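PDB 6A02: YfdX protein from Salmonella enterica I, which has a dual function in bacterial antibiotic stress and virulence. Local coordinates for the interface of chains A and B. Sequence-based numbering; all coordinates share one arbitrary frame. Chains: chain A/B, YfdX protein.

The interface of chains A and B. Residues chain A 86, 128, 171-174; chain B 69, 72, 78, 167, 170-171.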
# COMPACT_ATOMS: atom_id res chain seq x y z
N THR A 86 -0.79 10.01 10.27
CA THR A 86 -2.04 9.27 10.41
C THR A 86 -2.75 9.71 11.67
O THR A 86 -2.17 9.71 12.77
CB THR A 86 -1.76 7.76 10.49
OG1 THR A 86 -1.18 7.34 9.27
CG2 THR A 86 -3.07 6.97 10.76
N ILE A 128 -0.06 9.68 14.65
CA ILE A 128 1.08 8.82 14.35
C ILE A 128 1.86 9.47 13.22
O ILE A 128 1.26 9.95 12.25
CB ILE A 128 0.59 7.42 13.93
CG1 ILE A 128 0.03 6.66 15.13
CG2 ILE A 128 1.71 6.62 13.25
CD1 ILE A 128 1.08 6.16 16.07
N VAL A 171 8.54 2.02 6.18
CA VAL A 171 7.80 3.09 6.85
C VAL A 171 7.80 2.79 8.33
O VAL A 171 7.19 1.81 8.78
CB VAL A 171 6.37 3.23 6.31
CG1 VAL A 171 5.62 4.32 7.08
CG2 VAL A 171 6.39 3.54 4.81
N ASP A 172 8.49 3.63 9.10
CA ASP A 172 8.47 3.56 10.56
C ASP A 172 7.33 4.46 11.03
O ASP A 172 7.41 5.69 10.91
CB ASP A 172 9.80 4.08 11.11
CG ASP A 172 9.95 3.85 12.61
OD1 ASP A 172 8.93 3.88 13.34
OD2 ASP A 172 11.09 3.62 13.06
N SER A 173 6.28 3.85 11.56
CA SER A 173 5.15 4.59 12.10
C SER A 173 5.29 4.63 13.61
O SER A 173 5.32 3.58 14.26
CB SER A 173 3.84 3.91 11.70
OG SER A 173 3.69 3.88 10.29
N GLN A 174 5.41 5.84 14.16
CA GLN A 174 5.64 5.99 15.58
C GLN A 174 4.66 7.00 16.17
O GLN A 174 4.30 7.99 15.52
CB GLN A 174 7.06 6.45 15.88
CG GLN A 174 8.08 5.32 15.87
CD GLN A 174 9.52 5.81 15.97
OE1 GLN A 174 10.29 5.34 16.81
NE2 GLN A 174 9.89 6.74 15.09
N LYS B 69 7.80 -0.75 21.43
CA LYS B 69 7.08 0.20 20.59
C LYS B 69 5.99 0.88 21.40
O LYS B 69 5.07 0.21 21.88
CB LYS B 69 6.48 -0.48 19.37
CG LYS B 69 5.99 0.52 18.36
CD LYS B 69 5.54 -0.12 17.08
CE LYS B 69 5.39 0.93 16.00
NZ LYS B 69 6.71 1.40 15.47
N PRO B 72 0.07 4.87 20.82
CA PRO B 72 -0.35 6.27 20.91
C PRO B 72 -1.17 6.59 22.15
O PRO B 72 -1.15 7.74 22.61
CB PRO B 72 -1.19 6.50 19.64
CG PRO B 72 -1.00 5.31 18.79
CD PRO B 72 -0.46 4.19 19.62
N TYR B 78 1.15 -2.23 21.40
CA TYR B 78 1.01 -2.86 20.10
C TYR B 78 1.18 -4.37 20.22
O TYR B 78 2.06 -4.85 20.94
CB TYR B 78 2.10 -2.35 19.16
CG TYR B 78 1.78 -1.03 18.52
CD1 TYR B 78 0.85 -0.95 17.48
CD2 TYR B 78 2.43 0.14 18.91
CE1 TYR B 78 0.54 0.25 16.88
CE2 TYR B 78 2.15 1.36 18.30
CZ TYR B 78 1.19 1.41 17.29
OH TYR B 78 0.90 2.61 16.68
N ASP B 167 -6.85 1.92 9.91
CA ASP B 167 -5.77 2.86 9.69
C ASP B 167 -4.73 2.81 10.80
O ASP B 167 -3.62 3.33 10.61
CB ASP B 167 -6.31 4.29 9.58
CG ASP B 167 -7.07 4.53 8.31
OD1 ASP B 167 -6.89 3.75 7.35
OD2 ASP B 167 -7.84 5.51 8.27
N VAL B 170 0.01 -0.73 11.71
CA VAL B 170 1.33 -0.25 11.30
C VAL B 170 2.18 -1.46 10.93
O VAL B 170 1.90 -2.59 11.33
CB VAL B 170 2.03 0.61 12.37
CG1 VAL B 170 1.15 1.79 12.76
CG2 VAL B 170 2.39 -0.22 13.58
N VAL B 171 3.23 -1.21 10.16
CA VAL B 171 4.14 -2.27 9.74
C VAL B 171 5.54 -1.87 10.19
O VAL B 171 6.11 -0.89 9.69
CB VAL B 171 4.10 -2.51 8.23
CG1 VAL B 171 5.11 -3.59 7.83
CG2 VAL B 171 2.69 -2.92 7.80
O HOH W 1 7.36 -0.66 6.89
O HOH W 2 4.16 1.45 9.09
O HOH W 3 3.15 3.80 16.11
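The edge strands 170-175 of two YfdX copies face each other across a two-fold axis, an example of a contact between edge strands in which bridging waters, a lysine and apolar packing link the two copies; whether this is a biological dimer cannot be judged from the crystal assembly alone. At the axis the carbonyl oxygens of A:Val171 and B:Val171 lie 3.0 Å apart. As two acceptors they would repel, and two waters appear to relieve this: water 1 and water 2 each contact both oxygens. The amide N of A:Val171 points at water 1 and that of B:Val171 at water 2, nearly straight (167° at H), which would leave each water's hydrogens for the facing carbonyls. The hydroxyl OG of A:Ser173 lies 2.7 Å from water 2. With chi1 of -61°, OG sits beside its own backbone N. The CB of A:Ser173 packs at 3.6 Å on the branch CG1 of B:Val170.

Farther along, the loop residue B:Lys69 stretches almost straight, then bends at chi4, so that its side-chain amine NZ donates to the carbonyl O of A:Ser173 at 2.9 Å, from above the carbonyl plane, with a C=O...NZ angle of 152°. The same NZ makes a loose salt bridge with A:Asp172 OD1 at 4.0 Å, the two side chains running past each other in opposite directions. Water 3 also meets the carbonyl O of A:Ser173 and links it to the phenol OH of B:Tyr78, 2.6 Å from the water. Tip to tip with that hydroxyl stands the CD1 methyl of A:Ile128, whose CG1 branch, beside the backbone N, crosses B:Pro72 obliquely and brings CD1 to 3.5 Å from the ring carbon CG of B:Pro72.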